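Local coordinates for spore germination protein B3 (Bacillus subtilis subsp. subtilis, PDB 3N54), which serves as the lipoprotein component of a spore germinant receptor that responds to L-asparagine, glucose, fructose and potassium ions, at residues 206-211 with 234-239; 225-230 with 251-256; 245-250 with 332-337; 278-283 with 338-343. All coordinates share one frame; numbering follows the deposited sequence.

Contact 1 of 4, residues 206-211 with 234-239; sequences WVMGTI and TKIKPV
Thr234 meets the end of helix 198-208 with its hydroxyl, which donates a hydrogen bond of 2.8 Å from OG1 to Val207 O. The donor stands well above the carbonyl plane, 59° out of it. OG1 lies beside the backbone N and anti to the carbonyl carbon (chi1 -72°), while CG2 of the same side chain comes within 3.1 Å of Val207 O. A water bridges the same two segments, donating to Thr234 OG1 and to Trp206 O, so the threonine oxygen gives one bond and receives another, and two carbonyls of the last helical turn are satisfied.

Gly209 ends this helix in a Schellman motif with phi at 86°. A residue without CB suits the place twice over: at these backbone angles a CB would press on the carbonyl oxygen of Met208, and it would also run into Thr234 CB. The motif ends helix 198-208 where it abuts strand 223-240.

Apolar contact is confined to Met208 and Ile236, whose tips CE and CD1 are 3.9 Å apart; bends at chi2 and chi3 fold the flexible methionine chain. Leu306 of helix 306-313 also touches Met208, and His309 touches Ile236.

Contact 2 of 4, residues 225-230 with 251-256; sequences ITFEIK and VKTKGI
Glu228 and Ile256 face each other as an antiparallel hydrogen-bonded pair, each giving its N-H to the other's carbonyl. Glu228 N to Ile256 O and Ile256 N to Glu228 O both measure 2.7 Å, with the donors in the carbonyl planes. A third bond, Lys230 N to Lys254 O at 2.8 Å, continues the ladder past the non-hydrogen-bonded pair of Ile229 and Gly255. Ile256 O also receives a CA-H...O contact from Phe227 CA. These bonds join strands 223-240 and 245-258 of a beta hairpin, yet the two segments run at 120°, and the chain turns a corner at Lys230, where the ladder has its last rung here.

Aromatic packing is carried by Phe227. With CG anti to the backbone N (chi1 180°), its ring reaches across to Gly255, CZ lying 3.4 Å from Gly255 N. Glycine suits this spot because a CB would collide with both Phe227 CZ and Glu228 O. At the ring's edge, in its plane, stands Thr253 CG2, which also lies 4.0 Å from Ile229 CG2. The hydroxyl of Thr253 is used by Ser232 and Trp206, leaving its methyl for the apolar side.

Aliphatic contact links Lys230 and Ile256: the lysine chain bends at chi2, and its CE lies 3.5 Å from Ile256 CD1, tighter than usual.

The chemistry thus sets the buried apolar surface of Phe227, Ile229 and Thr253 apart from a more exposed group, where the charged ends of Glu228 and Lys230 suit solvent and the lysine's aliphatic part covers Ile256.

Contact 3 of 4, residues 245-250 with 332-337; sequences PVFHIS and TDFKYD
Phe247 and Phe334 both hold CG beside the backbone N and anti to the carbonyl carbon (chi1 -80° and -63°); as partners in a parallel pair they leave on the same face, and the side chains lie side by side. Their planes differ by only 12°, but the rings are slid apart and barely overlap; the close approach is Phe247 CB to Phe334 CD2, 3.6 Å. Thr332 CG2 reaches the edge of the Phe247 ring, 3.4 Å from CD2 in the ring plane, while its hydroxyl is bonded to Ile328 O. On the same face Ile249 fills the next place, CD1 against the edge of Phe334 and CB 4.2 Å from Tyr336 CD1.

The backbones form a regular parallel ladder. Phe247 and Ile249 each use both backbone groups: Phe247 N to Asp333 O, Lys335 N to Phe247 O, Ile249 N to Lys335 O and Asp337 N to Ile249 O, all 2.8 to 3.0 Å. Helix 271-299 covers Phe334 and Tyr336.

On the other face Lys335 CG lies over one side of the His248 ring, toward its rim. Alternation therefore separates an aromatic, helix-covered face from a mostly polar one, where Asp333, His248, Lys335 and Asp337 suit solvent and Val246 is the buried exception, its CG1 against Lys335 CG.

Contact 4 of 4, residues 278-283 with 338-343; sequences NIFEKK and ISFKII
Phe280 turns toward the strand and meets Phe340 with its CB, 3.5 Å from CD2 of that ring. Its carbonyl carbon lies over one face of the same ring, offset toward the rim, so the helix backbone itself forms part of the lid on Phe340. A bulky flat residue suits this place, because Phe227 of the sheet meets both rings and Trp206 lies against Phe340 as well.

Glu281 carries the polar part. CG stands beside the backbone N (chi1 -75°) and the chain then runs extended, bringing OE2 to within 2.7 Å of Phe340 N. The bond is almost perfectly straight, 178° at the hydrogen, and reaches OE2 on its anti side, 27° out of the carboxylate plane. Helix 271-299 packs here across strand 333-342, the last strand on its side of the mixed sheet within the chain, and Glu281 takes up a backbone N-H on the side turned from strand 245-258. One helical turn earlier Glu277 does the same for Ile342 N.

The stem of Glu281 is useful too: CG lies 3.6 Å from Phe340 CD1 and 3.9 Å from Ile338 CG2, so a long side chain supplies methylene packing and a terminal acceptor together. OE1 is 3.3 Å from Ile338 O, an unfavourable approach of two acceptors that the N-H bond at OE2 may offset. Ile338 also reaches the helix backbone, its CD1 3.7 Å from Glu281 O.

Overall arrangement
From the N terminus, contact 1 closes the first loop, bringing the end of helix 198-208 onto strand 223-240. Contact 2 opens inside that loop and closes beyond it, pairing the first half of strand 223-240 with the second half of strand 245-258, so the two cross. Contact 3 in turn crosses contact 2 and spans the longest gap, carrying the chain through four helices before strand 333-342 returns beside strand 245-258. Contact 4 crosses contact 3, laying helix 271-299 on the same last strand. None nests within another. Trp206, Phe227 and Phe340 join contacts 1, 2 and 4 on the helix-covered face of the C-terminal region's mixed sheet.

Contact 1 of 4, residues 206-211 with 234-239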
# COMPACT_ATOMS: atom_id res chain seq x y z
N TRP A 206 1.34 6.09 -13.75
CA TRP A 206 1.74 6.79 -14.97
C TRP A 206 0.72 7.86 -15.33
O TRP A 206 1.08 9.01 -15.60
CB TRP A 206 1.84 5.78 -16.13
CG TRP A 206 2.61 6.22 -17.35
CD1 TRP A 206 2.61 7.45 -17.94
CD2 TRP A 206 3.43 5.38 -18.17
NE1 TRP A 206 3.41 7.44 -19.06
CE2 TRP A 206 3.93 6.18 -19.22
CE3 TRP A 206 3.82 4.04 -18.11
CZ2 TRP A 206 4.78 5.68 -20.21
CZ3 TRP A 206 4.67 3.54 -19.09
CH2 TRP A 206 5.14 4.36 -20.12
N VAL A 207 -0.54 7.46 -15.35
CA VAL A 207 -1.63 8.36 -15.72
C VAL A 207 -1.84 9.46 -14.67
O VAL A 207 -2.14 10.60 -15.02
CB VAL A 207 -2.94 7.57 -15.95
CG1 VAL A 207 -4.10 8.50 -16.26
CG2 VAL A 207 -2.76 6.56 -17.09
N MET A 208 -1.66 9.12 -13.39
CA MET A 208 -1.82 10.09 -12.31
C MET A 208 -0.62 11.03 -12.16
O MET A 208 -0.69 12.01 -11.43
CB MET A 208 -2.09 9.38 -10.98
CG MET A 208 -3.39 8.59 -10.97
SD MET A 208 -4.85 9.58 -11.29
CE MET A 208 -4.80 10.70 -9.89
N GLY A 209 0.49 10.72 -12.83
CA GLY A 209 1.67 11.60 -12.81
C GLY A 209 2.63 11.40 -11.65
O GLY A 209 3.57 12.17 -11.49
N THR A 210 2.40 10.36 -10.86
CA THR A 210 3.28 10.04 -9.74
C THR A 210 4.41 9.09 -10.12
O THR A 210 5.24 8.75 -9.29
CB THR A 210 2.48 9.39 -8.60
OG1 THR A 210 1.73 8.28 -9.11
CG2 THR A 210 1.53 10.40 -7.97
N ILE A 211 4.45 8.67 -11.39
CA ILE A 211 5.48 7.74 -11.86
C ILE A 211 6.83 8.43 -11.97
O ILE A 211 6.92 9.59 -12.37
CB ILE A 211 5.10 7.13 -13.23
CG1 ILE A 211 5.97 5.91 -13.55
CG2 ILE A 211 5.19 8.18 -14.34
CD1 ILE A 211 5.37 4.98 -14.59
N THR A 234 1.39 15.06 -15.78
CA THR A 234 -0.05 14.89 -15.91
C THR A 234 -0.82 16.12 -15.43
O THR A 234 -0.52 16.67 -14.37
CB THR A 234 -0.55 13.67 -15.10
OG1 THR A 234 -0.14 12.46 -15.76
CG2 THR A 234 -2.07 13.68 -14.98
N LYS A 235 -1.80 16.54 -16.22
CA LYS A 235 -2.70 17.62 -15.84
C LYS A 235 -4.11 17.05 -15.77
O LYS A 235 -4.55 16.37 -16.69
CB LYS A 235 -2.65 18.77 -16.85
CG LYS A 235 -1.40 19.63 -16.74
CD LYS A 235 -1.49 20.87 -17.63
CE LYS A 235 -0.31 21.82 -17.44
NZ LYS A 235 -0.22 22.35 -16.04
N ILE A 236 -4.80 17.31 -14.66
CA ILE A 236 -6.15 16.80 -14.45
C ILE A 236 -7.13 17.96 -14.30
O ILE A 236 -6.99 18.79 -13.41
CB ILE A 236 -6.24 15.92 -13.20
CG1 ILE A 236 -5.28 14.73 -13.31
CG2 ILE A 236 -7.65 15.43 -12.99
CD1 ILE A 236 -5.37 13.76 -12.16
N LYS A 237 -8.13 18.00 -15.18
CA LYS A 237 -9.15 19.05 -15.16
C LYS A 237 -10.53 18.42 -15.01
O LYS A 237 -11.10 17.91 -15.98
CB LYS A 237 -9.07 19.87 -16.45
CG LYS A 237 -10.03 21.06 -16.49
CD LYS A 237 -9.84 21.89 -17.75
CE LYS A 237 -10.70 23.15 -17.69
NZ LYS A 237 -10.54 24.00 -18.91
N PRO A 238 -11.08 18.43 -13.78
CA PRO A 238 -12.44 17.92 -13.59
C PRO A 238 -13.50 18.95 -13.97
O PRO A 238 -13.37 20.12 -13.61
CB PRO A 238 -12.49 17.63 -12.08
CG PRO A 238 -11.51 18.56 -11.49
CD PRO A 238 -10.42 18.75 -12.50
N VAL A 239 -14.52 18.51 -14.69
CA VAL A 239 -15.64 19.35 -15.09
C VAL A 239 -16.94 18.67 -14.67
O VAL A 239 -17.14 17.49 -14.96
CB VAL A 239 -15.68 19.59 -16.61
CG1 VAL A 239 -16.86 20.46 -16.98
CG2 VAL A 239 -14.38 20.22 -17.09
O HOH W 1 2.32 11.34 -16.13

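Contact 2 of 4, residues 225-230 with 251-256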
# COMPACT_ATOMS: atom_id res chain seq x y z
N ILE A 225 8.51 -3.77 -29.27
CA ILE A 225 8.94 -2.38 -29.13
C ILE A 225 8.76 -1.99 -27.67
O ILE A 225 7.79 -2.40 -27.02
CB ILE A 225 8.17 -1.41 -30.06
CG1 ILE A 225 6.66 -1.53 -29.88
CG2 ILE A 225 8.55 -1.68 -31.52
CD1 ILE A 225 5.87 -0.54 -30.71
N THR A 226 9.72 -1.23 -27.14
CA THR A 226 9.67 -0.80 -25.74
C THR A 226 9.89 0.70 -25.65
O THR A 226 10.71 1.27 -26.37
CB THR A 226 10.73 -1.53 -24.89
OG1 THR A 226 10.45 -2.94 -24.89
CG2 THR A 226 10.70 -1.04 -23.47
N PHE A 227 9.13 1.33 -24.75
CA PHE A 227 9.20 2.76 -24.51
C PHE A 227 9.59 2.99 -23.05
O PHE A 227 8.80 2.72 -22.15
CB PHE A 227 7.84 3.40 -24.82
CG PHE A 227 7.80 4.88 -24.59
CD1 PHE A 227 8.23 5.76 -25.57
CD2 PHE A 227 7.31 5.40 -23.40
CE1 PHE A 227 8.19 7.13 -25.37
CE2 PHE A 227 7.25 6.77 -23.19
CZ PHE A 227 7.70 7.64 -24.18
N GLU A 228 10.81 3.47 -22.83
CA GLU A 228 11.32 3.73 -21.48
C GLU A 228 11.09 5.20 -21.11
O GLU A 228 11.52 6.09 -21.84
CB GLU A 228 12.81 3.40 -21.39
CG GLU A 228 13.36 3.46 -19.96
CD GLU A 228 14.87 3.27 -19.87
OE1 GLU A 228 15.58 3.45 -20.89
OE2 GLU A 228 15.36 2.95 -18.77
N ILE A 229 10.45 5.42 -19.97
CA ILE A 229 10.11 6.77 -19.52
C ILE A 229 11.34 7.56 -19.09
O ILE A 229 12.18 7.05 -18.35
CB ILE A 229 9.14 6.72 -18.32
CG1 ILE A 229 7.82 6.04 -18.69
CG2 ILE A 229 8.85 8.13 -17.80
CD1 ILE A 229 6.91 5.80 -17.50
N LYS A 230 11.44 8.80 -19.56
CA LYS A 230 12.49 9.72 -19.11
C LYS A 230 11.88 10.81 -18.22
O LYS A 230 12.39 11.08 -17.13
CB LYS A 230 13.23 10.34 -20.30
CG LYS A 230 14.40 9.50 -20.80
CD LYS A 230 15.60 9.60 -19.86
CE LYS A 230 16.86 8.98 -20.47
NZ LYS A 230 18.09 9.38 -19.72
N VAL A 251 -1.86 13.43 -20.33
CA VAL A 251 -0.59 12.80 -20.00
C VAL A 251 0.42 13.13 -21.09
O VAL A 251 0.20 12.83 -22.26
CB VAL A 251 -0.72 11.26 -19.85
CG1 VAL A 251 0.64 10.63 -19.62
CG2 VAL A 251 -1.67 10.91 -18.72
N LYS A 252 1.52 13.76 -20.70
CA LYS A 252 2.62 14.07 -21.60
C LYS A 252 3.86 13.36 -21.08
O LYS A 252 4.29 13.61 -19.96
CB LYS A 252 2.84 15.58 -21.70
CG LYS A 252 1.73 16.32 -22.43
CD LYS A 252 2.08 17.79 -22.63
CE LYS A 252 1.07 18.48 -23.54
NZ LYS A 252 1.46 19.89 -23.87
N THR A 253 4.42 12.47 -21.90
CA THR A 253 5.56 11.67 -21.50
C THR A 253 6.64 11.67 -22.58
O THR A 253 6.34 11.51 -23.76
CB THR A 253 5.14 10.20 -21.24
OG1 THR A 253 3.97 10.17 -20.42
CG2 THR A 253 6.27 9.42 -20.56
N LYS A 254 7.89 11.86 -22.16
CA LYS A 254 9.04 11.79 -23.05
C LYS A 254 9.80 10.53 -22.69
O LYS A 254 9.94 10.20 -21.50
CB LYS A 254 9.93 13.03 -22.89
CG LYS A 254 9.28 14.33 -23.33
CD LYS A 254 10.25 15.50 -23.21
CE LYS A 254 9.66 16.79 -23.77
NZ LYS A 254 10.62 17.94 -23.65
N GLY A 255 10.31 9.81 -23.69
CA GLY A 255 11.00 8.55 -23.43
C GLY A 255 11.90 8.02 -24.52
O GLY A 255 11.94 8.55 -25.63
N ILE A 256 12.63 6.96 -24.18
CA ILE A 256 13.55 6.29 -25.09
C ILE A 256 12.88 5.05 -25.70
O ILE A 256 12.01 4.44 -25.08
CB ILE A 256 14.85 5.87 -24.35
CG1 ILE A 256 15.57 7.11 -23.82
CG2 ILE A 256 15.78 5.09 -25.27
CD1 ILE A 256 16.90 6.81 -23.16

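Contact 3 of 4, residues 245-250 with 332-337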
# COMPACT_ATOMS: atom_id res chain seq x y z
N PRO A 245 -19.17 14.17 -12.07
CA PRO A 245 -17.94 14.77 -12.57
C PRO A 245 -17.37 14.05 -13.80
O PRO A 245 -17.61 12.86 -13.99
CB PRO A 245 -16.96 14.62 -11.40
CG PRO A 245 -17.66 13.78 -10.35
CD PRO A 245 -18.91 13.24 -10.96
N VAL A 246 -16.65 14.80 -14.63
CA VAL A 246 -15.94 14.24 -15.78
C VAL A 246 -14.49 14.70 -15.70
O VAL A 246 -14.20 15.89 -15.85
CB VAL A 246 -16.56 14.69 -17.12
CG1 VAL A 246 -15.72 14.18 -18.29
CG2 VAL A 246 -17.99 14.20 -17.24
N PHE A 247 -13.58 13.76 -15.46
CA PHE A 247 -12.16 14.07 -15.35
C PHE A 247 -11.47 14.08 -16.70
O PHE A 247 -11.42 13.05 -17.38
CB PHE A 247 -11.45 13.06 -14.44
CG PHE A 247 -11.62 13.31 -12.97
CD1 PHE A 247 -10.78 14.18 -12.30
CD2 PHE A 247 -12.62 12.67 -12.26
CE1 PHE A 247 -10.93 14.42 -10.94
CE2 PHE A 247 -12.78 12.91 -10.90
CZ PHE A 247 -11.94 13.78 -10.24
N HIS A 248 -10.95 15.24 -17.10
CA HIS A 248 -10.13 15.35 -18.30
C HIS A 248 -8.69 15.22 -17.86
O HIS A 248 -8.14 16.12 -17.23
CB HIS A 248 -10.35 16.68 -19.02
CG HIS A 248 -11.64 16.76 -19.77
ND1 HIS A 248 -12.84 17.02 -19.16
CD2 HIS A 248 -11.90 16.64 -21.09
CE1 HIS A 248 -13.80 17.05 -20.07
NE2 HIS A 248 -13.26 16.82 -21.25
N ILE A 249 -8.08 14.09 -18.19
CA ILE A 249 -6.70 13.81 -17.81
C ILE A 249 -5.80 13.89 -19.02
O ILE A 249 -6.04 13.23 -20.04
CB ILE A 249 -6.57 12.43 -17.16
CG1 ILE A 249 -7.44 12.36 -15.90
CG2 ILE A 249 -5.11 12.12 -16.85
CD1 ILE A 249 -7.25 11.09 -15.08
N SER A 250 -4.76 14.70 -18.91
CA SER A 250 -3.78 14.87 -19.97
C SER A 250 -2.47 14.27 -19.50
O SER A 250 -2.02 14.57 -18.40
CB SER A 250 -3.60 16.36 -20.29
OG SER A 250 -2.71 16.55 -21.37
N THR A 332 -18.30 8.44 -12.13
CA THR A 332 -17.51 9.44 -12.85
C THR A 332 -17.00 8.91 -14.19
O THR A 332 -16.70 7.73 -14.33
CB THR A 332 -16.32 9.91 -11.98
OG1 THR A 332 -16.81 10.45 -10.75
CG2 THR A 332 -15.50 10.96 -12.70
N ASP A 333 -16.91 9.81 -15.17
CA ASP A 333 -16.39 9.48 -16.50
C ASP A 333 -15.01 10.07 -16.66
O ASP A 333 -14.70 11.11 -16.08
CB ASP A 333 -17.32 10.02 -17.60
CG ASP A 333 -18.70 9.38 -17.57
OD1 ASP A 333 -19.30 9.23 -18.66
OD2 ASP A 333 -19.18 9.01 -16.48
N PHE A 334 -14.18 9.42 -17.47
CA PHE A 334 -12.82 9.86 -17.71
C PHE A 334 -12.55 10.01 -19.20
O PHE A 334 -12.97 9.17 -19.99
CB PHE A 334 -11.82 8.87 -17.09
CG PHE A 334 -11.92 8.76 -15.60
CD1 PHE A 334 -12.86 7.93 -15.01
CD2 PHE A 334 -11.08 9.51 -14.78
CE1 PHE A 334 -12.96 7.84 -13.63
CE2 PHE A 334 -11.17 9.43 -13.40
CZ PHE A 334 -12.12 8.59 -12.82
N LYS A 335 -11.87 11.09 -19.55
CA LYS A 335 -11.48 11.37 -20.92
C LYS A 335 -9.98 11.60 -20.90
O LYS A 335 -9.50 12.50 -20.21
CB LYS A 335 -12.20 12.61 -21.45
CG LYS A 335 -13.73 12.50 -21.47
CD LYS A 335 -14.22 11.49 -22.49
CE LYS A 335 -15.75 11.50 -22.60
NZ LYS A 335 -16.39 11.07 -21.32
N TYR A 336 -9.25 10.79 -21.64
CA TYR A 336 -7.79 10.84 -21.61
C TYR A 336 -7.22 11.48 -22.86
O TYR A 336 -7.77 11.33 -23.95
CB TYR A 336 -7.23 9.42 -21.45
CG TYR A 336 -7.80 8.68 -20.27
CD1 TYR A 336 -7.18 8.73 -19.02
CD2 TYR A 336 -8.97 7.94 -20.39
CE1 TYR A 336 -7.71 8.05 -17.93
CE2 TYR A 336 -9.50 7.26 -19.30
CZ TYR A 336 -8.87 7.32 -18.07
OH TYR A 336 -9.40 6.65 -16.99
N ASP A 337 -6.13 12.22 -22.69
CA ASP A 337 -5.39 12.79 -23.80
C ASP A 337 -3.93 12.44 -23.54
O ASP A 337 -3.24 13.11 -22.77
CB ASP A 337 -5.61 14.30 -23.88
CG ASP A 337 -4.93 14.93 -25.09
OD1 ASP A 337 -5.44 15.96 -25.58
OD2 ASP A 337 -3.90 14.40 -25.57

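Contact 4 of 4, residues 278-283 with 338-343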
# COMPACT_ATOMS: atom_id res chain seq x y z
N ASN A 278 1.67 6.49 -31.15
CA ASN A 278 0.24 6.20 -31.10
C ASN A 278 -0.03 4.83 -30.49
O ASN A 278 -0.98 4.67 -29.72
CB ASN A 278 -0.38 6.28 -32.50
CG ASN A 278 -1.89 6.42 -32.46
OD1 ASN A 278 -2.43 7.35 -31.85
ND2 ASN A 278 -2.59 5.49 -33.11
N ILE A 279 0.81 3.85 -30.82
CA ILE A 279 0.67 2.49 -30.30
C ILE A 279 0.86 2.48 -28.78
O ILE A 279 0.06 1.88 -28.06
CB ILE A 279 1.67 1.51 -30.95
CG1 ILE A 279 1.35 1.34 -32.44
CG2 ILE A 279 1.61 0.15 -30.27
CD1 ILE A 279 2.30 0.42 -33.16
N PHE A 280 1.91 3.14 -28.30
CA PHE A 280 2.18 3.22 -26.87
C PHE A 280 1.07 3.99 -26.14
O PHE A 280 0.64 3.59 -25.07
CB PHE A 280 3.52 3.92 -26.59
CG PHE A 280 4.72 3.17 -27.09
CD1 PHE A 280 4.98 1.87 -26.66
CD2 PHE A 280 5.63 3.78 -27.95
CE1 PHE A 280 6.10 1.19 -27.11
CE2 PHE A 280 6.75 3.10 -28.39
CZ PHE A 280 6.99 1.80 -27.98
N GLU A 281 0.64 5.10 -26.74
CA GLU A 281 -0.43 5.93 -26.17
C GLU A 281 -1.72 5.16 -25.99
O GLU A 281 -2.32 5.19 -24.91
CB GLU A 281 -0.69 7.14 -27.07
CG GLU A 281 0.36 8.23 -27.00
CD GLU A 281 0.35 9.15 -28.22
OE1 GLU A 281 -0.64 9.15 -28.98
OE2 GLU A 281 1.35 9.88 -28.41
N LYS A 282 -2.14 4.46 -27.04
CA LYS A 282 -3.37 3.68 -27.01
C LYS A 282 -3.31 2.56 -25.97
O LYS A 282 -4.31 2.27 -25.32
CB LYS A 282 -3.69 3.09 -28.39
CG LYS A 282 -4.27 4.10 -29.39
CD LYS A 282 -4.62 3.43 -30.71
CE LYS A 282 -5.53 4.30 -31.57
NZ LYS A 282 -5.98 3.61 -32.81
N LYS A 283 -2.14 1.95 -25.82
CA LYS A 283 -1.97 0.88 -24.83
C LYS A 283 -2.16 1.42 -23.41
O LYS A 283 -2.89 0.83 -22.62
CB LYS A 283 -0.60 0.20 -24.97
CG LYS A 283 -0.33 -0.82 -23.87
CD LYS A 283 0.84 -1.72 -24.19
CE LYS A 283 1.22 -2.58 -22.98
NZ LYS A 283 0.05 -3.29 -22.37
N ILE A 338 -3.48 11.36 -24.18
CA ILE A 338 -2.14 10.85 -23.93
C ILE A 338 -1.24 11.17 -25.11
O ILE A 338 -1.57 10.86 -26.26
CB ILE A 338 -2.19 9.33 -23.67
CG1 ILE A 338 -3.19 9.03 -22.56
CG2 ILE A 338 -0.81 8.82 -23.32
CD1 ILE A 338 -3.27 7.57 -22.18
N SER A 339 -0.09 11.79 -24.83
CA SER A 339 0.86 12.18 -25.85
C SER A 339 2.26 11.73 -25.48
O SER A 339 2.83 12.19 -24.49
CB SER A 339 0.82 13.70 -26.05
OG SER A 339 1.73 14.10 -27.06
N PHE A 340 2.81 10.82 -26.28
CA PHE A 340 4.14 10.28 -26.06
C PHE A 340 5.10 10.91 -27.06
O PHE A 340 4.68 11.31 -28.15
CB PHE A 340 4.14 8.76 -26.22
CG PHE A 340 3.69 7.99 -25.00
CD1 PHE A 340 2.66 8.46 -24.18
CD2 PHE A 340 4.26 6.76 -24.71
CE1 PHE A 340 2.25 7.73 -23.07
CE2 PHE A 340 3.84 6.03 -23.60
CZ PHE A 340 2.84 6.52 -22.79
N LYS A 341 6.37 11.01 -26.69
CA LYS A 341 7.39 11.58 -27.56
C LYS A 341 8.70 10.81 -27.43
O LYS A 341 9.31 10.78 -26.36
CB LYS A 341 7.62 13.05 -27.21
CG LYS A 341 6.47 13.98 -27.63
CD LYS A 341 6.58 15.37 -26.99
CE LYS A 341 6.17 15.35 -25.52
NZ LYS A 341 6.26 16.69 -24.88
N ILE A 342 9.13 10.17 -28.52
CA ILE A 342 10.41 9.48 -28.53
C ILE A 342 11.51 10.52 -28.76
O ILE A 342 11.32 11.45 -29.55
CB ILE A 342 10.50 8.37 -29.62
CG1 ILE A 342 9.59 7.18 -29.29
CG2 ILE A 342 11.92 7.83 -29.73
CD1 ILE A 342 8.14 7.41 -29.58
N ILE A 343 12.63 10.37 -28.06
CA ILE A 343 13.76 11.29 -28.19
C ILE A 343 15.05 10.49 -28.44
O ILE A 343 16.15 10.93 -28.07
CB ILE A 343 13.88 12.20 -26.94
CG1 ILE A 343 14.16 11.39 -25.67
CG2 ILE A 343 12.60 13.01 -26.76
CD1 ILE A 343 14.22 12.23 -24.40